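Local atomic coordinates of putative exported protein (Bordetella parapertussis, PDB entry 3OCJ), a protein that is of unknown function but has the fold of an S-adenosylmethionine-dependent methyltransferase and holds a palmitic acid molecule in the crystal. Residues 102-107 / 296-301; 132-137 / 160-165; 230-233 / 237-240; 269-274 / 288-293. All coordinates share one frame; numbering follows the deposited sequence.

Contact 1 of 4, residues 102-107 / 296-301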
# COMPACT_ATOMS: atom_id res chain seq x y z
N ARG A 102 -7.02 2.57 4.42
CA ARG A 102 -7.25 2.34 5.85
C ARG A 102 -8.29 1.25 6.09
O ARG A 102 -8.17 0.46 7.03
CB ARG A 102 -7.65 3.62 6.60
CG ARG A 102 -6.56 4.64 6.58
CD ARG A 102 -6.60 5.59 7.78
NE ARG A 102 -5.58 6.59 7.55
CZ ARG A 102 -5.83 7.79 7.05
NH1 ARG A 102 -7.08 8.16 6.78
NH2 ARG A 102 -4.82 8.63 6.84
N GLU A 103 -9.32 1.21 5.25
CA GLU A 103 -10.29 0.13 5.32
C GLU A 103 -9.60 -1.20 5.03
O GLU A 103 -9.82 -2.18 5.73
CB GLU A 103 -11.43 0.35 4.33
CG GLU A 103 -12.37 1.49 4.66
CD GLU A 103 -13.41 1.65 3.58
OE1 GLU A 103 -14.26 0.75 3.46
OE2 GLU A 103 -13.35 2.65 2.84
N ARG A 104 -8.78 -1.21 3.98
CA ARG A 104 -8.02 -2.39 3.60
C ARG A 104 -7.15 -2.87 4.76
O ARG A 104 -7.12 -4.06 5.06
CB ARG A 104 -7.17 -2.08 2.38
CG ARG A 104 -6.20 -3.21 1.99
CD ARG A 104 -4.93 -2.66 1.28
NE ARG A 104 -4.25 -1.66 2.11
CZ ARG A 104 -3.47 -1.93 3.15
NH1 ARG A 104 -3.22 -3.19 3.51
NH2 ARG A 104 -2.93 -0.94 3.85
N HIS A 105 -6.44 -1.95 5.41
CA HIS A 105 -5.65 -2.29 6.60
C HIS A 105 -6.49 -3.01 7.65
O HIS A 105 -6.04 -3.98 8.28
CB HIS A 105 -5.05 -1.01 7.18
CG HIS A 105 -4.16 -1.22 8.35
ND1 HIS A 105 -2.92 -1.81 8.25
CD2 HIS A 105 -4.31 -0.89 9.65
CE1 HIS A 105 -2.35 -1.85 9.44
NE2 HIS A 105 -3.18 -1.29 10.31
N GLY A 106 -7.71 -2.53 7.87
CA GLY A 106 -8.62 -3.19 8.80
C GLY A 106 -8.97 -4.59 8.36
O GLY A 106 -9.04 -5.52 9.18
N HIS A 107 -9.22 -4.77 7.06
CA HIS A 107 -9.54 -6.11 6.56
C HIS A 107 -8.34 -7.06 6.66
O HIS A 107 -8.51 -8.24 6.96
CB HIS A 107 -10.09 -6.06 5.13
CG HIS A 107 -11.43 -5.38 5.02
ND1 HIS A 107 -12.53 -5.81 5.73
CD2 HIS A 107 -11.83 -4.31 4.29
CE1 HIS A 107 -13.56 -5.02 5.45
NE2 HIS A 107 -13.16 -4.10 4.58
N PHE A 296 -9.97 -0.65 -3.19
CA PHE A 296 -8.76 -1.33 -2.74
C PHE A 296 -9.12 -2.62 -2.01
O PHE A 296 -8.90 -2.72 -0.79
CB PHE A 296 -7.96 -0.39 -1.82
CG PHE A 296 -6.46 -0.63 -1.80
CD1 PHE A 296 -5.87 -1.78 -2.32
CD2 PHE A 296 -5.64 0.35 -1.25
CE1 PHE A 296 -4.46 -1.94 -2.29
CE2 PHE A 296 -4.26 0.20 -1.20
CZ PHE A 296 -3.67 -0.94 -1.73
N PRO A 297 -9.63 -3.62 -2.74
CA PRO A 297 -10.01 -4.86 -2.07
C PRO A 297 -8.83 -5.63 -1.50
O PRO A 297 -7.69 -5.55 -1.98
CB PRO A 297 -10.67 -5.68 -3.18
CG PRO A 297 -11.07 -4.69 -4.25
CD PRO A 297 -10.01 -3.60 -4.16
N THR A 298 -9.16 -6.41 -0.48
CA THR A 298 -8.28 -7.39 0.12
C THR A 298 -8.70 -8.74 -0.44
O THR A 298 -9.89 -8.98 -0.68
CB THR A 298 -8.47 -7.36 1.64
OG1 THR A 298 -8.03 -6.09 2.14
CG2 THR A 298 -7.73 -8.49 2.37
N VAL A 299 -7.73 -9.62 -0.67
CA VAL A 299 -8.04 -10.97 -1.09
C VAL A 299 -7.28 -11.98 -0.22
O VAL A 299 -6.09 -11.81 0.05
CB VAL A 299 -7.75 -11.20 -2.59
CG1 VAL A 299 -6.27 -10.89 -2.94
CG2 VAL A 299 -8.13 -12.62 -3.02
N ILE A 300 -8.01 -13.00 0.22
CA ILE A 300 -7.43 -14.11 0.97
C ILE A 300 -7.48 -15.34 0.06
O ILE A 300 -8.56 -15.72 -0.41
CB ILE A 300 -8.19 -14.39 2.28
CG1 ILE A 300 -8.29 -13.11 3.13
CG2 ILE A 300 -7.47 -15.48 3.06
CD1 ILE A 300 -9.55 -12.28 2.91
N ALA A 301 -6.32 -15.94 -0.19
CA ALA A 301 -6.18 -17.03 -1.15
C ALA A 301 -5.57 -18.24 -0.47
O ALA A 301 -4.58 -18.12 0.23
CB ALA A 301 -5.31 -16.56 -2.31
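Arg104 of helix 96-115 lies against Phe296 and Thr298, where the chain enters strand 298-302. The two segments come closest in backbone at Arg104 and Thr298, with CA atoms 6.1 Å apart. Arg104 and Phe296 run side by side and point the same way. The aliphatic part of the arginine does most of the touching. Its CD sits over the middle of one face of the phenyl ring, 3.6 Å from the ring centroid and 8° off the ring normal, a CH-pi contact. Phe296 carries CG anti to its own backbone N (chi1 -152°), which turns one face of the ring to Arg104 CD. The Arg104 chain then bends at chi3, and the guanidinium plane stands 54° from the ring plane. With CZ 5.3 Å from the Phe296 centroid, any cation-pi attraction here is weak at most. The charged end is held within its own helix: NE bonds to Thr101 OG1, and the group also makes a cation-pi contact with Phe108.

Thr298 crosses Arg104 at about a right angle. Its OG1 touches Arg104 CG at 3.4 Å and His107 CB at 3.6 Å, so the hydroxyl meets carbon on both residues. The imidazole of His107 turns to Arg110, which hydrogen-bonds ND1. Phe296 also comes within about 4 Å of the bound palmitic acid. A helix packed across the face of the central sheet, here over its antiparallel strand 298-302, is characteristic of the Rossmann-like methyltransferase fold.

Contact 2 of 4, residues 132-137 / 160-165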
# COMPACT_ATOMS: atom_id res chain seq x y z
N GLU A 132 0.76 -4.12 10.43
CA GLU A 132 -0.37 -5.02 10.55
C GLU A 132 -0.06 -6.18 11.50
O GLU A 132 -0.88 -6.52 12.35
CB GLU A 132 -0.86 -5.50 9.17
CG GLU A 132 0.04 -6.50 8.45
CD GLU A 132 1.28 -5.88 7.83
OE1 GLU A 132 1.58 -4.69 8.11
OE2 GLU A 132 1.97 -6.58 7.06
N LEU A 133 1.12 -6.76 11.40
CA LEU A 133 1.47 -7.89 12.26
C LEU A 133 1.65 -7.48 13.73
O LEU A 133 1.30 -8.24 14.64
CB LEU A 133 2.73 -8.61 11.75
CG LEU A 133 2.66 -9.25 10.37
CD1 LEU A 133 3.95 -10.02 10.09
CD2 LEU A 133 1.45 -10.16 10.24
N LEU A 134 2.17 -6.29 13.96
CA LEU A 134 2.40 -5.82 15.33
C LEU A 134 1.10 -5.36 16.00
O LEU A 134 1.06 -5.13 17.20
CB LEU A 134 3.45 -4.71 15.36
CG LEU A 134 4.87 -5.13 14.96
CD1 LEU A 134 5.77 -3.91 14.79
CD2 LEU A 134 5.47 -6.10 15.98
N ALA A 135 0.03 -5.23 15.22
CA ALA A 135 -1.26 -4.80 15.76
C ALA A 135 -2.16 -5.96 16.17
O ALA A 135 -3.20 -5.74 16.78
CB ALA A 135 -1.98 -3.90 14.75
N LEU A 136 -1.77 -7.18 15.83
CA LEU A 136 -2.63 -8.34 16.10
C LEU A 136 -2.65 -8.73 17.57
O LEU A 136 -1.78 -8.33 18.35
CB LEU A 136 -2.22 -9.54 15.25
CG LEU A 136 -2.15 -9.34 13.74
CD1 LEU A 136 -1.68 -10.61 13.04
CD2 LEU A 136 -3.48 -8.88 13.19
N ASP A 137 -3.66 -9.51 17.95
CA ASP A 137 -3.81 -9.98 19.32
C ASP A 137 -3.21 -11.38 19.39
O ASP A 137 -3.73 -12.32 18.78
CB ASP A 137 -5.30 -10.00 19.68
CG ASP A 137 -5.56 -10.50 21.10
OD1 ASP A 137 -4.60 -10.86 21.81
OD2 ASP A 137 -6.75 -10.53 21.50
N THR A 160 12.21 -3.01 13.26
CA THR A 160 12.87 -3.29 14.53
C THR A 160 12.53 -2.23 15.57
O THR A 160 12.19 -2.56 16.71
CB THR A 160 14.38 -3.38 14.35
OG1 THR A 160 14.87 -2.19 13.73
CG2 THR A 160 14.72 -4.55 13.46
N ARG A 161 12.60 -0.96 15.18
CA ARG A 161 12.30 0.13 16.09
C ARG A 161 10.84 0.12 16.57
O ARG A 161 10.56 0.38 17.74
CB ARG A 161 12.64 1.49 15.47
CG ARG A 161 14.13 1.71 15.22
CD ARG A 161 14.45 3.18 14.93
NE ARG A 161 13.71 3.71 13.79
CZ ARG A 161 14.15 3.68 12.53
NH1 ARG A 161 15.32 3.14 12.24
NH2 ARG A 161 13.40 4.19 11.56
N LEU A 162 9.92 -0.19 15.66
CA LEU A 162 8.50 -0.22 16.01
C LEU A 162 8.20 -1.41 16.93
O LEU A 162 7.31 -1.32 17.78
CB LEU A 162 7.64 -0.29 14.75
CG LEU A 162 6.12 -0.16 14.95
CD1 LEU A 162 5.78 1.18 15.57
CD2 LEU A 162 5.37 -0.35 13.64
N ALA A 163 8.94 -2.50 16.76
CA ALA A 163 8.70 -3.72 17.52
C ALA A 163 9.45 -3.74 18.85
O ALA A 163 9.23 -4.64 19.67
CB ALA A 163 9.09 -4.93 16.69
N ALA A 164 10.31 -2.75 19.07
CA ALA A 164 11.26 -2.79 20.19
C ALA A 164 10.65 -3.10 21.56
O ALA A 164 11.27 -3.81 22.36
CB ALA A 164 12.09 -1.50 20.25
N GLY A 165 9.46 -2.58 21.82
CA GLY A 165 8.82 -2.79 23.11
C GLY A 165 7.68 -3.79 23.06
O GLY A 165 6.95 -3.98 24.04
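Leu134, in the last turn of the short, weakly bonded helix 131-134, faces Leu162 and Ala163 near the end of helix 153-163. The backbones stay well apart. Their nearest CA atoms, those of Leu134 and Ala163, are 7.0 Å from each other, and side chains bridge the space between. The contact is small, with 126 Å² buried in all, and wholly apolar. Leu134 splits its two methyls between two partners. CD1 rests on the end of Leu162, 3.8 Å from Leu162 CD2 and equally near its CG. CD2 meets the single methyl of Ala163, with CB at 3.9 Å. The Leu134 branch point is placed for this by a chi1 of -66°, which sets CG anti to the carbonyl carbon. Leu162 instead has CG anti to its backbone N (chi1 -173°), and its side chain meets that of Leu134 at a slant. Leu134 O accepts a hydrogen bond from His166 NE2, a polar tie close to the apolar patch. Both helices belong to the methyltransferase region. Ala163 also touches Ile172 of edge strand 172-176, while Leu133 packs on strand 121-124 and Leu136 on helix 96-115.

Contact 3 of 4, residues 230-233 / 237-240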
# COMPACT_ATOMS: atom_id res chain seq x y z
N PRO A 230 -9.56 -0.51 -11.17
CA PRO A 230 -9.71 0.57 -12.15
C PRO A 230 -11.04 1.29 -11.97
O PRO A 230 -12.04 0.64 -11.66
CB PRO A 230 -9.69 -0.18 -13.48
CG PRO A 230 -10.32 -1.51 -13.14
CD PRO A 230 -9.70 -1.84 -11.79
N PRO A 231 -11.06 2.61 -12.19
CA PRO A 231 -12.32 3.36 -12.12
C PRO A 231 -13.16 3.14 -13.38
O PRO A 231 -12.68 2.55 -14.36
CB PRO A 231 -11.85 4.82 -12.07
CG PRO A 231 -10.56 4.79 -12.88
CD PRO A 231 -9.91 3.48 -12.49
N PRO A 232 -14.41 3.60 -13.36
CA PRO A 232 -15.29 3.36 -14.50
C PRO A 232 -14.76 3.92 -15.83
O PRO A 232 -14.97 3.27 -16.85
CB PRO A 232 -16.60 4.05 -14.08
CG PRO A 232 -16.58 3.97 -12.59
CD PRO A 232 -15.13 4.17 -12.21
N ALA A 233 -14.06 5.04 -15.83
CA ALA A 233 -13.56 5.57 -17.10
C ALA A 233 -12.59 4.58 -17.76
O ALA A 233 -12.54 4.47 -18.99
CB ALA A 233 -12.90 6.91 -16.91
N ASP A 237 -15.45 -3.00 -16.51
CA ASP A 237 -15.70 -3.90 -15.38
C ASP A 237 -15.26 -3.29 -14.05
O ASP A 237 -14.97 -4.01 -13.09
CB ASP A 237 -14.98 -5.22 -15.62
CG ASP A 237 -15.37 -5.85 -16.94
OD1 ASP A 237 -16.59 -5.98 -17.18
OD2 ASP A 237 -14.48 -6.18 -17.75
N SER A 238 -15.18 -1.97 -14.00
CA SER A 238 -14.85 -1.31 -12.74
C SER A 238 -15.86 -1.71 -11.68
O SER A 238 -17.06 -1.65 -11.92
CB SER A 238 -14.92 0.20 -12.88
OG SER A 238 -14.70 0.83 -11.63
N PRO A 239 -15.38 -2.07 -10.48
CA PRO A 239 -16.27 -2.36 -9.35
C PRO A 239 -16.59 -1.13 -8.49
O PRO A 239 -17.29 -1.26 -7.49
CB PRO A 239 -15.44 -3.33 -8.52
CG PRO A 239 -14.02 -2.83 -8.71
CD PRO A 239 -13.96 -2.34 -10.16
N TRP A 240 -16.05 0.04 -8.83
CA TRP A 240 -16.26 1.21 -7.99
C TRP A 240 -17.74 1.45 -7.74
O TRP A 240 -18.55 1.44 -8.67
CB TRP A 240 -15.65 2.47 -8.64
CG TRP A 240 -14.16 2.53 -8.59
CD1 TRP A 240 -13.28 1.47 -8.50
CD2 TRP A 240 -13.35 3.71 -8.63
NE1 TRP A 240 -11.99 1.93 -8.50
CE2 TRP A 240 -12.01 3.30 -8.56
CE3 TRP A 240 -13.65 5.08 -8.69
CZ2 TRP A 240 -10.95 4.22 -8.57
CZ3 TRP A 240 -12.61 5.99 -8.70
CH2 TRP A 240 -11.27 5.55 -8.64
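An ST turn at Ser238 meets a run of three prolines, Pro230 to Pro232, within the loop that joins strand 221-226 to helix 247-261. The serine hydroxyl works in both directions. It accepts a hydrogen bond from Trp240 N, two residues on, at 3.2 Å from Ser238 OG. It donates to Pro230 O, with Ser238 OG 2.7 Å from that oxygen. The donor lies in the carbonyl plane, on a lone pair, at a C=O...OG angle of 141°. Ser238 holds OG anti to its backbone N (chi1 176°), and the hydroxyl thereby reaches between the two backbones. Proline nitrogen has no hydrogen to offer, so Pro232 N, near the same hydroxyl, is only a packing neighbour.

Trp240 supplies the apolar half. Its indole lies alongside Pro231, pointing the same way, with one face against it. Pro231 CB stands over the six-membered ring, 3.5 Å from the centroid and 8° off the normal, a CH-pi contact. Pro231 CA sits 3.5 Å above the Trp240 ring plane, over the centre of the whole indole. Pro232 crosses the tryptophan at about a right angle and brings CD to 3.9 Å from Trp240 CE3. The indole NE1 makes a weak hydrogen bond to Thr229 OG1. The hydroxyl and the ring face both join the two sides of the loop where it doubles back.

A bound glycerol, probably from the crystallisation liquor, lies about 3 Å from the Trp240 side chain. The loop is at the surface. Pro230 packs on Thr270, just before helix 271-280, and Trp240 touches Leu295, ahead of strand 298-302.

Contact 4 of 4, residues 269-274 / 288-293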
# COMPACT_ATOMS: atom_id res chain seq x y z
N ARG A 269 -6.24 -3.24 -11.42
CA ARG A 269 -6.71 -4.55 -11.87
C ARG A 269 -8.06 -4.85 -11.24
O ARG A 269 -8.36 -4.42 -10.12
CB ARG A 269 -5.71 -5.64 -11.48
CG ARG A 269 -4.41 -5.57 -12.28
CD ARG A 269 -3.48 -6.76 -12.03
NE ARG A 269 -2.31 -6.61 -12.92
CZ ARG A 269 -1.21 -5.94 -12.60
NH1 ARG A 269 -1.03 -5.45 -11.38
NH2 ARG A 269 -0.26 -5.80 -13.53
N THR A 270 -8.89 -5.59 -11.98
CA THR A 270 -10.20 -5.97 -11.48
C THR A 270 -10.11 -7.21 -10.59
O THR A 270 -9.07 -7.89 -10.52
CB THR A 270 -11.15 -6.29 -12.63
OG1 THR A 270 -10.63 -7.42 -13.34
CG2 THR A 270 -11.30 -5.10 -13.58
N HIS A 271 -11.22 -7.53 -9.92
CA HIS A 271 -11.34 -8.75 -9.14
C HIS A 271 -11.11 -9.96 -10.05
O HIS A 271 -10.39 -10.88 -9.69
CB HIS A 271 -12.74 -8.87 -8.52
CG HIS A 271 -13.00 -7.91 -7.40
ND1 HIS A 271 -13.33 -6.59 -7.60
CD2 HIS A 271 -13.03 -8.11 -6.06
CE1 HIS A 271 -13.53 -6.01 -6.42
NE2 HIS A 271 -13.35 -6.91 -5.47
N ALA A 272 -11.73 -9.95 -11.22
CA ALA A 272 -11.59 -11.07 -12.14
C ALA A 272 -10.16 -11.24 -12.62
O ALA A 272 -9.67 -12.37 -12.73
CB ALA A 272 -12.55 -10.92 -13.34
N GLN A 273 -9.48 -10.14 -12.90
CA GLN A 273 -8.08 -10.22 -13.33
C GLN A 273 -7.23 -10.80 -12.21
O GLN A 273 -6.41 -11.69 -12.43
CB GLN A 273 -7.54 -8.86 -13.76
CG GLN A 273 -8.10 -8.38 -15.09
CD GLN A 273 -7.63 -6.99 -15.45
OE1 GLN A 273 -7.63 -6.08 -14.63
NE2 GLN A 273 -7.20 -6.82 -16.70
N THR A 274 -7.43 -10.30 -10.99
CA THR A 274 -6.67 -10.78 -9.84
C THR A 274 -6.96 -12.26 -9.59
O THR A 274 -6.04 -13.04 -9.31
CB THR A 274 -6.97 -9.91 -8.61
OG1 THR A 274 -6.47 -8.59 -8.86
CG2 THR A 274 -6.31 -10.48 -7.35
N PHE A 288 -12.76 -12.33 -1.26
CA PHE A 288 -12.46 -10.91 -1.36
C PHE A 288 -13.15 -10.15 -0.23
O PHE A 288 -14.32 -10.40 0.08
CB PHE A 288 -12.90 -10.35 -2.72
CG PHE A 288 -12.12 -10.90 -3.89
CD1 PHE A 288 -10.93 -10.32 -4.30
CD2 PHE A 288 -12.59 -12.00 -4.59
CE1 PHE A 288 -10.23 -10.82 -5.38
CE2 PHE A 288 -11.88 -12.51 -5.67
CZ PHE A 288 -10.69 -11.91 -6.06
N GLU A 289 -12.43 -9.24 0.39
CA GLU A 289 -12.99 -8.34 1.39
C GLU A 289 -12.90 -6.93 0.83
O GLU A 289 -11.83 -6.30 0.84
CB GLU A 289 -12.24 -8.46 2.72
CG GLU A 289 -12.42 -9.82 3.41
CD GLU A 289 -13.81 -9.99 4.02
OE1 GLU A 289 -14.54 -8.99 4.16
OE2 GLU A 289 -14.17 -11.14 4.37
N ASP A 290 -14.02 -6.45 0.31
CA ASP A 290 -14.04 -5.15 -0.35
C ASP A 290 -14.18 -4.00 0.62
O ASP A 290 -14.98 -4.06 1.57
CB ASP A 290 -15.20 -5.07 -1.34
CG ASP A 290 -14.99 -5.91 -2.59
OD1 ASP A 290 -13.85 -6.31 -2.88
OD2 ASP A 290 -16.00 -6.15 -3.31
N ASP A 291 -13.44 -2.93 0.38
CA ASP A 291 -13.72 -1.67 1.04
C ASP A 291 -15.05 -1.13 0.50
O ASP A 291 -15.57 -1.61 -0.51
CB ASP A 291 -12.58 -0.68 0.78
CG ASP A 291 -12.37 -0.42 -0.71
OD1 ASP A 291 -12.06 -1.40 -1.43
OD2 ASP A 291 -12.50 0.73 -1.16
N ARG A 292 -15.60 -0.13 1.18
CA ARG A 292 -16.93 0.36 0.84
C ARG A 292 -17.07 0.76 -0.62
O ARG A 292 -18.03 0.39 -1.29
CB ARG A 292 -17.31 1.53 1.75
CG ARG A 292 -17.55 1.12 3.20
CD ARG A 292 -17.94 2.33 4.04
NE ARG A 292 -19.18 2.95 3.57
CZ ARG A 292 -19.25 3.95 2.70
NH1 ARG A 292 -18.13 4.48 2.19
NH2 ARG A 292 -20.43 4.44 2.33
N ALA A 293 -16.10 1.50 -1.15
CA ALA A 293 -16.21 1.98 -2.52
C ALA A 293 -15.59 1.03 -3.56
O ALA A 293 -15.66 1.30 -4.75
CB ALA A 293 -15.58 3.39 -2.65
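His271 in the first turn of helix 271-280 reaches Phe288 and Asp290, at and beyond the end of strand 286-289. The residue before it, Thr270, is the N-cap. Thr270 OG1 accepts from Gln273 N at 3.0 Å, and Gln273 OE1 accepts a hydrogen bond from Thr270 N in return, at 3.0 Å. The pair is a capping box and fixes the start of the helix.

His271 then carries the contact with two parts of its ring. NE2 donates to Asp290 OD1 at 2.7 Å, a nearly straight bond (169°). The acceptor lies in the imidazole plane. NE2 meets OD1 on the syn side, somewhat out of the carboxylate plane. CD2 sits over one face of the Phe288 ring, offset toward the rim, 3.5 Å from Phe288 CD1. This is an edge-to-face stack, with centroids 5.0 Å apart and planes at 68°. A chi1 of -71°, CG anti to the carbonyl carbon, directs the imidazole toward both partners. The bond and the stack together should limit rotation of the ring. One turn on, Thr274 CG2 is at the edge of the same phenyl ring, a looser 4.4 Å from Phe288 CE1.

His271 is also edge-to-face with Phe227 and touches Pro297. Phe288 packs on Val299 of the adjacent antiparallel strand 298-302, so the contact joins helix 271-280 to the outermost strand 286-289 of the sheet.

Contacts 1 and 4 have centres 9 Å apart and share the antiparallel edge of the sheet. Thr298 O and Glu289 N form a backbone hydrogen bond of 2.8 Å there. Glu103 OE1 accepts a second hydrogen bond between them, 2.8 Å from Arg292 N. Contact 3 adjoins contact 4, with centres 10 Å apart and Pro230 CD packed 3.3 Å from Arg269 O. Contact 2 lies at the other end of the sheet, its centre 35 Å from that of contact 3. It still touches contact 1 through His105 and Glu132. The palmitic acid lies about 4 Å from the side chain of Phe296 in contact 1 and about 10 Å from that of Trp240 in contact 3.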